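Local coordinates for protein Alpha/beta hydrolase (Legionella pneumophila subsp. pneumophila str. Philadelphia 1, PDB 4EZI) that is of unknown function but has the alpha/beta hydrolase fold and may act as a triacylglycerol lipase, at residues Gly15-Glu20 against Tyr39-Tyr44; Ser61-Met66 against Ser92-Lys97; Ser174-Phe179 against Ala308-Val313; Asn300-Lys305 against Tyr330-Lys335. All blocks are in the same frame, centred on the assembly; numbering follows the deposited sequence.

Interaction 1: residues Gly15-Glu20 against Tyr39-Tyr44; sequences GEFSRE and YDLQLY
Phe-17 and Leu-41 form an antiparallel hydrogen-bonded pair. Phe-17 N donates to Leu-41 O at 2.8 Å, and Leu-41 N returns a bond to Phe-17 O at 2.9 Å. The next pair along, Glu-16 with Gln-42, is non-hydrogen-bonded. There Glu-16 CA lies 3.2 Å from Leu-41 O in a CA-H...O contact. Phe-17 and Leu-41 put their side chains on the same face of the sheet. The two lie side by side and point the same way, with Phe-17 CD2 4.1 Å from Leu-41 CD1. Leu-43 CD1 and CD2 both reach Phe-17 CB on this face. Strand 8-17 is an outermost strand of the mixed central sheet of the alpha/beta hydrolase fold, and strand 41-51 is its neighbour.

The pairing ends where helix 19-27 begins. Ser-18 is the N-cap, yet an aspartate of the other segment takes a backbone N-H of this helix start. Asp-40 CG lies anti to the carbonyl carbon (chi1 -51°), and the carboxylate it carries meets Arg-19 N. OD1 accepts from that N at 2.8 Å, nearly along its own C-O axis, in a bond of 169°. A water donates to both Asp-40 OD1 and Glu-20 OE1, bridging two carboxylates whose like charges lie 4.3 Å apart between these oxygens. Further out, Ser-18 OG bonds Thr-21 OG1. Leu-102 of helix 99-108 covers Phe-17, Leu-41 and Leu-43.

Interaction 2: residues Ser61-Met66 against Ser92-Lys97; sequences SGLVAM and SRNNEK
Leu-63 and Ser-92 make the nearest backbone approach, with their CA atoms 4.4 Å apart. The contact sets strand 57-67, inside the central sheet of the alpha/beta hydrolase fold, against the loop that leads from strand 74-80 to helix 99-108.

The packing is light. Side-chain carbons lie against backbone N and O atoms, and one pair is carbon to carbon. Leu-63 CB lies 4.0 Å from Ser-92 N. Leu-63 CG stands anti to the backbone N (chi1 -168°), beside the carbonyl carbon, and the CD2 branch beyond it comes within 4.3 Å of Asn-94 CB. Ser-92 CB rests 3.8 Å from Gly-62 O. Leu-102 of helix 99-108 touches both Leu-63 and Asn-94, so the helix closes over the same patch.

No hydrogen bond joins the two segments directly. The polar link runs through a third residue. Ser-61 OG and Ser-92 OG are 4.1 Å apart and do not bond each other. Each is hydrogen-bonded to Asp-117 OD2 instead. Ser-61 OG also bonds Asp-123 N.

Charged groups complete the polar side. Arg-93 NH1 donates to Ser-92 OG over 2.9 Å, with the hydroxyl oxygen 20° out of the guanidinium plane. The same NH1 forms a salt bridge to Asp-123. Next along the loop, Asn-94 OD1 is hydrogen-bonded by Asn-98 ND2.

Two buried hydroxyls thus meet at one carboxylate oxygen. The strand and the loop are tied by a shared partner, and the arginine probably offsets part of the negative charge gathered there.

Interaction 3: residues Ser174-Phe179 against Ala308-Val313; sequences STIVMF and APLLLV
Phe-179 CG stands anti to the backbone N (chi1 -176°), and its CB points toward residues 308-313. Leu-310 CG is also anti to its own backbone N (chi1 176°), and its CB points back toward the helix. The two side chains cross obliquely, and Phe-179 CE2 meets Leu-310 CD1 at 4.1 Å. The far end of the ring turns its edge to Ala-308. Phe-179 CZ is 3.6 Å from Ala-308 N, which lies in the ring plane, while CE1 is 4.0 Å from Ala-308 CB. One turn earlier, Ile-176 CD1 touches Leu-310 CD1 at 4.2 Å and Leu-312 CD2 at 4.4 Å. Leu-310 CD1 therefore meets both helix residues.

Helix 170-185 packs here on strand 310-314 of the central sheet. The axes of residues 174-179 and 310-313 run roughly antiparallel, at 161°. This is the helix that follows the probable nucleophile elbow of the alpha/beta hydrolase fold. Val-194 of the neighbouring strand 193-197 touches both Phe-179 and Leu-310.

No hydrogen bond crosses between the segments. The touching residues are all buried, so the helix is held against this strand by dispersion and the exclusion of water.

Interaction 4: residues Asn300-Lys305 against Tyr330-Lys335; sequences NHYDFK and YHSFRK
Ser-332 OG donates to Tyr-302 O at 2.6 Å, joining helix 323-334 to the loop before strand 310-314. In this alpha/beta hydrolase fold, the helix follows that strand in the chain. The OG lies anti to the backbone N of Ser-332 (chi1 -177°) and approaches tilted 33° from the carbonyl plane of Tyr-302. Ser-332 CB sits at the edge of the Tyr-302 ring.

Lys-335 NZ is held by two acceptors. It forms a salt bridge to Asp-303 OD1 at 2.8 Å, entering from above the carboxylate plane. It also donates to Ser-332 O at 2.9 Å. That carbonyl oxygen takes a second bond, from Lys-335 N, and the two donors come from opposite faces of its plane. Asp-303 OD1 is likewise shared, with a hydrogen bond to Tyr-336 OH. His-301 ND1 pairs with Glu-180 OE1 of helix 170-185.

Beside this polar group, Phe-333 turns its edge to the face of Phe-304 in a T-shaped stack, planes at 85° and centroids 5.1 Å apart. Tyr-302 O, already an acceptor for Ser-332, lies 3.8 Å above the centre of the Phe-333 ring. Phe-304 O is at the edge of that ring, 3.4 Å from Phe-333 CD1.

From the N terminus, interaction 1 comes first. It closes the loop around helix 19-27 and pairs strand 8-17 with strand 41-51 at one border of the sheet. Interaction 2 follows in series and touches interaction 1, because strands 41-51 and 57-67 are sheet neighbours. It closes the span from strand 57-67 through strand 74-80 to the loop before helix 99-108. Interaction 3 spans a much longer piece of chain, from helix 170-185 to strand 310-314. Interaction 4 crosses it, since 300-305 precedes 308-313 and 330-335 follows. It joins the loop after helix 292-299 to helix 323-334. These two touch, with centres 10 Å apart. Interactions 1 and 4 lie on opposite sides of the chain's centre.

Interaction 1: residues Gly15-Glu20 against Tyr39-Tyr44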
# COMPACT_ATOMS: atom_id res chain seq x y z
N GLY A 15 9.32 -19.06 -11.45
CA GLY A 15 10.30 -19.86 -10.76
C GLY A 15 10.06 -19.82 -9.26
O GLY A 15 9.03 -19.35 -8.77
N GLU A 16 11.04 -20.34 -8.54
CA GLU A 16 10.96 -20.44 -7.10
C GLU A 16 11.69 -19.33 -6.36
O GLU A 16 12.49 -18.57 -6.95
CB GLU A 16 11.44 -21.80 -6.64
CG GLU A 16 10.55 -22.90 -7.23
CD GLU A 16 10.81 -24.26 -6.62
OE1 GLU A 16 11.79 -24.42 -5.83
OE2 GLU A 16 10.04 -25.20 -6.96
N PHE A 17 11.34 -19.21 -5.09
CA PHE A 17 11.99 -18.32 -4.17
C PHE A 17 12.32 -19.15 -2.93
O PHE A 17 11.44 -19.49 -2.13
CB PHE A 17 11.08 -17.14 -3.82
CG PHE A 17 11.75 -16.07 -3.02
CD1 PHE A 17 12.70 -15.23 -3.59
CD2 PHE A 17 11.45 -15.90 -1.68
CE1 PHE A 17 13.32 -14.26 -2.83
CE2 PHE A 17 12.08 -14.93 -0.93
CZ PHE A 17 13.01 -14.11 -1.51
N SER A 18 13.59 -19.51 -2.81
CA SER A 18 14.02 -20.50 -1.84
C SER A 18 14.15 -19.97 -0.42
O SER A 18 14.33 -18.79 -0.19
CB SER A 18 15.36 -21.10 -2.27
OG SER A 18 16.39 -20.18 -1.97
N ARG A 19 14.12 -20.91 0.52
CA ARG A 19 14.42 -20.67 1.93
C ARG A 19 15.72 -19.93 2.10
O ARG A 19 15.86 -19.03 2.92
CB ARG A 19 14.56 -22.02 2.66
CG ARG A 19 13.26 -22.80 2.77
CD ARG A 19 13.49 -24.23 3.16
NE ARG A 19 13.74 -24.30 4.59
CZ ARG A 19 13.15 -25.17 5.40
NH1 ARG A 19 12.31 -26.06 4.90
NH2 ARG A 19 13.42 -25.16 6.70
N GLU A 20 16.70 -20.37 1.34
CA GLU A 20 18.05 -19.82 1.48
C GLU A 20 18.12 -18.36 1.02
O GLU A 20 18.70 -17.50 1.70
CB GLU A 20 19.05 -20.65 0.67
CG GLU A 20 19.33 -22.06 1.21
CD GLU A 20 18.26 -23.11 0.94
OE1 GLU A 20 17.36 -22.94 0.07
OE2 GLU A 20 18.32 -24.17 1.63
N TYR A 39 9.75 -22.55 4.50
CA TYR A 39 9.24 -22.91 3.16
C TYR A 39 10.04 -22.31 2.04
O TYR A 39 10.65 -21.26 2.21
CB TYR A 39 7.81 -22.38 3.01
CG TYR A 39 6.87 -23.00 4.00
CD1 TYR A 39 6.49 -24.32 3.85
CD2 TYR A 39 6.38 -22.29 5.07
CE1 TYR A 39 5.64 -24.91 4.75
CE2 TYR A 39 5.52 -22.87 6.00
CZ TYR A 39 5.14 -24.18 5.82
OH TYR A 39 4.30 -24.78 6.74
N ASP A 40 10.02 -23.03 0.91
CA ASP A 40 10.31 -22.45 -0.39
C ASP A 40 8.98 -21.99 -1.01
O ASP A 40 7.93 -22.58 -0.71
CB ASP A 40 11.00 -23.49 -1.30
CG ASP A 40 12.17 -24.14 -0.65
OD1 ASP A 40 13.09 -23.44 -0.25
OD2 ASP A 40 12.18 -25.40 -0.52
N LEU A 41 9.01 -20.98 -1.88
CA LEU A 41 7.78 -20.50 -2.55
C LEU A 41 7.85 -20.73 -4.05
O LEU A 41 8.94 -20.65 -4.64
CB LEU A 41 7.55 -19.00 -2.32
CG LEU A 41 7.79 -18.46 -0.92
CD1 LEU A 41 7.57 -16.95 -0.89
CD2 LEU A 41 6.87 -19.18 0.09
N GLN A 42 6.70 -20.98 -4.67
CA GLN A 42 6.53 -20.87 -6.12
C GLN A 42 5.89 -19.51 -6.42
O GLN A 42 4.90 -19.12 -5.78
CB GLN A 42 5.64 -21.99 -6.65
CG GLN A 42 5.22 -21.86 -8.14
CD GLN A 42 6.35 -22.01 -9.15
OE1 GLN A 42 7.06 -23.00 -9.13
NE2 GLN A 42 6.48 -21.03 -10.07
N LEU A 43 6.44 -18.81 -7.40
CA LEU A 43 6.00 -17.48 -7.77
C LEU A 43 5.28 -17.46 -9.11
O LEU A 43 5.72 -18.12 -10.06
CB LEU A 43 7.22 -16.54 -7.89
CG LEU A 43 8.18 -16.43 -6.73
CD1 LEU A 43 9.25 -15.36 -7.01
CD2 LEU A 43 7.45 -16.06 -5.51
N TYR A 44 4.24 -16.62 -9.18
CA TYR A 44 3.50 -16.35 -10.40
C TYR A 44 3.28 -14.86 -10.53
O TYR A 44 2.92 -14.19 -9.54
CB TYR A 44 2.14 -17.03 -10.37
CG TYR A 44 2.21 -18.53 -10.45
CD1 TYR A 44 2.35 -19.17 -11.67
CD2 TYR A 44 2.13 -19.31 -9.31
CE1 TYR A 44 2.40 -20.56 -11.77
CE2 TYR A 44 2.21 -20.71 -9.40
CZ TYR A 44 2.37 -21.31 -10.63
OH TYR A 44 2.43 -22.68 -10.71
O HOH W 1 15.52 -24.78 -0.60

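Interaction 2: residues Ser61-Met66 against Ser92-Lys97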
# COMPACT_ATOMS: atom_id res chain seq x y z
N SER A 61 -1.70 -6.00 -12.95
CA SER A 61 -0.77 -7.08 -12.65
C SER A 61 -0.41 -7.16 -11.17
O SER A 61 -0.63 -6.20 -10.42
CB SER A 61 0.50 -6.94 -13.51
OG SER A 61 1.11 -5.66 -13.39
N GLY A 62 0.17 -8.27 -10.75
CA GLY A 62 0.69 -8.43 -9.42
C GLY A 62 1.35 -9.78 -9.26
O GLY A 62 1.44 -10.56 -10.24
N LEU A 63 1.85 -10.05 -8.06
CA LEU A 63 2.57 -11.25 -7.72
C LEU A 63 1.76 -12.12 -6.78
O LEU A 63 1.15 -11.63 -5.83
CB LEU A 63 3.87 -10.88 -7.01
CG LEU A 63 4.90 -12.00 -6.83
CD1 LEU A 63 5.52 -12.43 -8.17
CD2 LEU A 63 5.98 -11.56 -5.87
N VAL A 64 1.81 -13.44 -7.02
CA VAL A 64 1.30 -14.42 -6.07
C VAL A 64 2.43 -15.40 -5.73
O VAL A 64 3.10 -15.92 -6.62
CB VAL A 64 0.10 -15.22 -6.63
CG1 VAL A 64 -0.40 -16.22 -5.60
CG2 VAL A 64 -0.99 -14.27 -7.08
N ALA A 65 2.66 -15.64 -4.45
CA ALA A 65 3.70 -16.54 -3.97
C ALA A 65 3.09 -17.59 -3.07
O ALA A 65 2.41 -17.26 -2.10
CB ALA A 65 4.76 -15.76 -3.21
N MSE A 66 3.30 -18.86 -3.43
CA MSE A 66 2.66 -20.01 -2.78
C MSE A 66 3.72 -20.87 -2.09
O MSE A 66 4.55 -21.49 -2.77
CB MSE A 66 1.92 -20.87 -3.82
CG MSE A 66 0.72 -20.17 -4.41
SE MSE A 66 -0.03 -21.16 -5.92
CE MSE A 66 -1.53 -20.01 -6.38
N SER A 92 5.29 -7.66 -9.01
CA SER A 92 5.29 -8.64 -10.08
C SER A 92 6.66 -8.84 -10.72
O SER A 92 6.86 -9.85 -11.40
CB SER A 92 4.30 -8.26 -11.18
OG SER A 92 4.66 -7.07 -11.84
N ARG A 93 7.59 -7.91 -10.50
CA ARG A 93 8.96 -8.08 -10.98
C ARG A 93 9.86 -8.80 -9.98
O ARG A 93 10.95 -9.22 -10.34
CB ARG A 93 9.60 -6.73 -11.37
CG ARG A 93 9.14 -6.16 -12.69
CD ARG A 93 7.71 -5.69 -12.71
NE ARG A 93 7.41 -5.09 -14.01
CZ ARG A 93 6.42 -5.42 -14.82
NH1 ARG A 93 5.49 -6.29 -14.47
NH2 ARG A 93 6.31 -4.79 -15.98
N ASN A 94 9.41 -8.90 -8.74
CA ASN A 94 10.19 -9.49 -7.67
C ASN A 94 11.69 -9.19 -7.72
O ASN A 94 12.52 -10.10 -7.77
CB ASN A 94 9.96 -11.00 -7.52
CG ASN A 94 10.51 -11.52 -6.20
OD1 ASN A 94 10.31 -10.88 -5.16
ND2 ASN A 94 11.17 -12.67 -6.22
N ASN A 95 12.02 -7.91 -7.59
CA ASN A 95 13.40 -7.53 -7.45
C ASN A 95 13.83 -7.71 -5.99
O ASN A 95 13.05 -8.09 -5.11
CB ASN A 95 13.65 -6.11 -7.97
CG ASN A 95 12.92 -5.04 -7.21
OD1 ASN A 95 12.67 -5.18 -6.01
ND2 ASN A 95 12.59 -3.97 -7.89
N GLU A 96 15.12 -7.51 -5.73
CA GLU A 96 15.66 -7.81 -4.40
C GLU A 96 14.98 -6.98 -3.30
O GLU A 96 14.92 -7.42 -2.16
CB GLU A 96 17.18 -7.60 -4.33
CG GLU A 96 18.05 -8.59 -5.07
CD GLU A 96 19.57 -8.26 -4.91
OE1 GLU A 96 19.92 -7.32 -4.16
OE2 GLU A 96 20.42 -8.96 -5.52
N LYS A 97 14.51 -5.78 -3.64
CA LYS A 97 13.78 -4.95 -2.67
C LYS A 97 12.43 -5.57 -2.28
O LYS A 97 11.89 -5.28 -1.21
CB LYS A 97 13.61 -3.53 -3.21
CG LYS A 97 14.94 -2.82 -3.38
CD LYS A 97 14.74 -1.37 -3.88
CE LYS A 97 13.69 -1.25 -4.98
NZ LYS A 97 14.20 -1.35 -6.39

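Interaction 3: residues Ser174-Phe179 against Ala308-Val313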
# COMPACT_ATOMS: atom_id res chain seq x y z
N SER A 174 -3.94 2.03 1.22
CA SER A 174 -4.60 1.03 0.38
C SER A 174 -5.25 -0.06 1.22
O SER A 174 -6.34 -0.52 0.91
CB SER A 174 -3.58 0.38 -0.54
OG SER A 174 -2.94 1.33 -1.36
N THR A 175 -4.55 -0.50 2.26
CA THR A 175 -5.05 -1.55 3.13
C THR A 175 -6.34 -1.12 3.83
O THR A 175 -7.32 -1.89 3.89
CB THR A 175 -3.97 -1.94 4.15
OG1 THR A 175 -2.86 -2.51 3.47
CG2 THR A 175 -4.48 -2.93 5.19
N ILE A 176 -6.36 0.10 4.36
CA ILE A 176 -7.55 0.60 5.04
C ILE A 176 -8.74 0.72 4.07
O ILE A 176 -9.85 0.30 4.41
CB ILE A 176 -7.26 1.94 5.71
CG1 ILE A 176 -6.42 1.76 6.98
CG2 ILE A 176 -8.56 2.74 6.02
CD1 ILE A 176 -7.27 1.19 8.19
N VAL A 177 -8.51 1.26 2.87
CA VAL A 177 -9.62 1.42 1.93
C VAL A 177 -10.09 0.07 1.35
O VAL A 177 -11.29 -0.13 1.12
CB VAL A 177 -9.35 2.50 0.85
CG1 VAL A 177 -9.13 3.85 1.53
CG2 VAL A 177 -8.19 2.13 -0.08
N MSE A 178 -9.16 -0.86 1.18
CA MSE A 178 -9.50 -2.23 0.80
C MSE A 178 -10.39 -2.87 1.88
O MSE A 178 -11.40 -3.50 1.57
CB MSE A 178 -8.21 -3.03 0.64
CG MSE A 178 -8.43 -4.49 0.32
SE MSE A 178 -6.75 -5.43 0.26
CE MSE A 178 -7.47 -7.06 -0.46
N PHE A 179 -9.97 -2.75 3.13
CA PHE A 179 -10.74 -3.28 4.27
C PHE A 179 -12.17 -2.71 4.30
O PHE A 179 -13.15 -3.45 4.41
CB PHE A 179 -9.96 -2.90 5.51
CG PHE A 179 -10.51 -3.43 6.84
CD1 PHE A 179 -11.27 -4.59 6.97
CD2 PHE A 179 -10.17 -2.74 7.98
CE1 PHE A 179 -11.66 -5.04 8.23
CE2 PHE A 179 -10.53 -3.20 9.24
CZ PHE A 179 -11.29 -4.34 9.35
N ALA A 308 -12.84 -6.84 11.50
CA ALA A 308 -11.73 -7.70 11.89
C ALA A 308 -10.86 -6.94 12.87
O ALA A 308 -10.85 -5.70 12.86
CB ALA A 308 -10.90 -8.09 10.68
N PRO A 309 -10.09 -7.66 13.69
CA PRO A 309 -9.07 -7.02 14.50
C PRO A 309 -8.18 -6.12 13.67
O PRO A 309 -7.76 -6.52 12.56
CB PRO A 309 -8.29 -8.21 15.08
CG PRO A 309 -9.27 -9.33 15.08
CD PRO A 309 -10.17 -9.12 13.91
N LEU A 310 -7.87 -4.96 14.22
CA LEU A 310 -7.19 -3.89 13.50
C LEU A 310 -6.06 -3.31 14.34
O LEU A 310 -6.28 -2.85 15.46
CB LEU A 310 -8.20 -2.79 13.15
CG LEU A 310 -7.68 -1.53 12.48
CD1 LEU A 310 -7.09 -1.84 11.11
CD2 LEU A 310 -8.81 -0.50 12.37
N LEU A 311 -4.86 -3.29 13.74
CA LEU A 311 -3.67 -2.74 14.36
C LEU A 311 -3.14 -1.59 13.50
O LEU A 311 -2.75 -1.83 12.38
CB LEU A 311 -2.57 -3.80 14.51
CG LEU A 311 -1.22 -3.28 15.00
CD1 LEU A 311 -1.31 -2.72 16.39
CD2 LEU A 311 -0.12 -4.34 14.91
N LEU A 312 -3.10 -0.37 14.03
CA LEU A 312 -2.49 0.75 13.34
C LEU A 312 -1.07 0.85 13.88
O LEU A 312 -0.88 1.23 15.04
CB LEU A 312 -3.26 2.05 13.60
CG LEU A 312 -4.78 2.00 13.43
CD1 LEU A 312 -5.34 3.43 13.61
CD2 LEU A 312 -5.19 1.37 12.08
N VAL A 313 -0.08 0.47 13.08
CA VAL A 313 1.29 0.38 13.55
C VAL A 313 2.22 1.28 12.72
O VAL A 313 2.22 1.23 11.50
CB VAL A 313 1.77 -1.09 13.62
CG1 VAL A 313 1.50 -1.87 12.30
CG2 VAL A 313 3.22 -1.17 14.05

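Interaction 4: residues Asn300-Lys305 against Tyr330-Lys335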
# COMPACT_ATOMS: atom_id res chain seq x y z
N ASN A 300 -10.25 10.59 3.49
CA ASN A 300 -10.65 10.30 4.88
C ASN A 300 -11.42 8.99 4.99
O ASN A 300 -12.58 8.92 4.63
CB ASN A 300 -11.44 11.46 5.46
CG ASN A 300 -10.60 12.72 5.63
OD1 ASN A 300 -9.37 12.67 5.57
ND2 ASN A 300 -11.27 13.86 5.86
N HIS A 301 -10.72 7.97 5.47
CA HIS A 301 -11.27 6.62 5.60
C HIS A 301 -10.89 6.02 6.94
O HIS A 301 -10.26 4.99 7.03
CB HIS A 301 -10.78 5.75 4.43
CG HIS A 301 -11.25 6.25 3.10
ND1 HIS A 301 -12.45 5.85 2.55
CD2 HIS A 301 -10.70 7.12 2.22
CE1 HIS A 301 -12.62 6.46 1.39
NE2 HIS A 301 -11.59 7.26 1.19
N TYR A 302 -11.31 6.69 8.00
CA TYR A 302 -11.02 6.21 9.33
C TYR A 302 -12.27 6.25 10.20
O TYR A 302 -12.15 6.25 11.42
CB TYR A 302 -9.87 7.01 9.95
CG TYR A 302 -10.06 8.50 9.88
CD1 TYR A 302 -10.79 9.15 10.85
CD2 TYR A 302 -9.52 9.27 8.84
CE1 TYR A 302 -11.01 10.53 10.79
CE2 TYR A 302 -9.73 10.65 8.78
CZ TYR A 302 -10.48 11.27 9.76
OH TYR A 302 -10.71 12.64 9.73
N ASP A 303 -13.44 6.22 9.57
CA ASP A 303 -14.71 6.29 10.29
C ASP A 303 -15.71 5.28 9.77
O ASP A 303 -16.83 5.61 9.37
CB ASP A 303 -15.28 7.71 10.16
CG ASP A 303 -16.45 7.97 11.11
OD1 ASP A 303 -16.50 7.34 12.20
OD2 ASP A 303 -17.30 8.82 10.77
N PHE A 304 -15.30 4.02 9.77
CA PHE A 304 -16.17 2.90 9.44
C PHE A 304 -15.95 1.82 10.49
O PHE A 304 -14.93 1.80 11.18
CB PHE A 304 -15.90 2.36 8.04
CG PHE A 304 -14.51 1.78 7.83
CD1 PHE A 304 -13.47 2.60 7.43
CD2 PHE A 304 -14.27 0.42 8.03
CE1 PHE A 304 -12.19 2.06 7.24
CE2 PHE A 304 -13.00 -0.11 7.83
CZ PHE A 304 -11.97 0.72 7.42
N LYS A 305 -16.94 0.94 10.63
CA LYS A 305 -16.86 -0.15 11.58
C LYS A 305 -15.92 -1.24 11.07
O LYS A 305 -16.19 -1.83 10.02
CB LYS A 305 -18.25 -0.73 11.83
CG LYS A 305 -18.25 -1.86 12.87
CD LYS A 305 -19.66 -2.42 13.09
CE LYS A 305 -19.64 -3.52 14.14
NZ LYS A 305 -20.91 -4.32 14.12
N TYR A 330 -7.15 5.99 15.31
CA TYR A 330 -7.34 5.02 16.40
C TYR A 330 -8.59 5.35 17.23
O TYR A 330 -9.48 4.51 17.42
CB TYR A 330 -6.12 5.00 17.30
CG TYR A 330 -6.34 4.24 18.59
CD1 TYR A 330 -6.36 2.85 18.61
CD2 TYR A 330 -6.52 4.92 19.79
CE1 TYR A 330 -6.56 2.14 19.80
CE2 TYR A 330 -6.73 4.23 20.98
CZ TYR A 330 -6.76 2.84 20.99
OH TYR A 330 -6.95 2.16 22.19
N HIS A 331 -8.69 6.60 17.68
CA HIS A 331 -9.85 6.98 18.48
C HIS A 331 -11.13 6.88 17.68
O HIS A 331 -12.17 6.50 18.21
CB HIS A 331 -9.67 8.35 19.10
CG HIS A 331 -8.57 8.39 20.11
ND1 HIS A 331 -8.60 7.63 21.26
CD2 HIS A 331 -7.40 9.07 20.13
CE1 HIS A 331 -7.49 7.84 21.95
NE2 HIS A 331 -6.75 8.71 21.29
N SER A 332 -11.09 7.23 16.41
CA SER A 332 -12.25 7.10 15.56
C SER A 332 -12.73 5.65 15.43
O SER A 332 -13.92 5.36 15.59
CB SER A 332 -11.98 7.76 14.20
OG SER A 332 -13.12 7.72 13.37
N PHE A 333 -11.81 4.73 15.14
CA PHE A 333 -12.18 3.34 14.99
C PHE A 333 -12.67 2.72 16.31
O PHE A 333 -13.51 1.83 16.31
CB PHE A 333 -11.01 2.53 14.47
CG PHE A 333 -10.75 2.68 12.99
CD1 PHE A 333 -11.72 2.33 12.07
CD2 PHE A 333 -9.52 3.14 12.52
CE1 PHE A 333 -11.49 2.42 10.70
CE2 PHE A 333 -9.29 3.22 11.14
CZ PHE A 333 -10.27 2.86 10.23
N ARG A 334 -12.09 3.17 17.42
CA ARG A 334 -12.50 2.69 18.74
C ARG A 334 -13.95 3.00 19.09
O ARG A 334 -14.51 2.34 19.97
CB ARG A 334 -11.58 3.24 19.83
CG ARG A 334 -10.19 2.63 19.83
CD ARG A 334 -10.15 1.25 20.44
NE ARG A 334 -10.35 1.31 21.88
CZ ARG A 334 -10.19 0.27 22.70
NH1 ARG A 334 -9.79 -0.91 22.23
NH2 ARG A 334 -10.42 0.41 23.99
N LYS A 335 -14.59 3.96 18.40
CA LYS A 335 -16.03 4.20 18.58
C LYS A 335 -16.85 2.96 18.21
O LYS A 335 -17.96 2.78 18.70
CB LYS A 335 -16.54 5.36 17.72
CG LYS A 335 -15.96 6.71 18.00
CD LYS A 335 -16.75 7.83 17.28
CE LYS A 335 -17.05 7.57 15.78
NZ LYS A 335 -15.83 7.44 14.93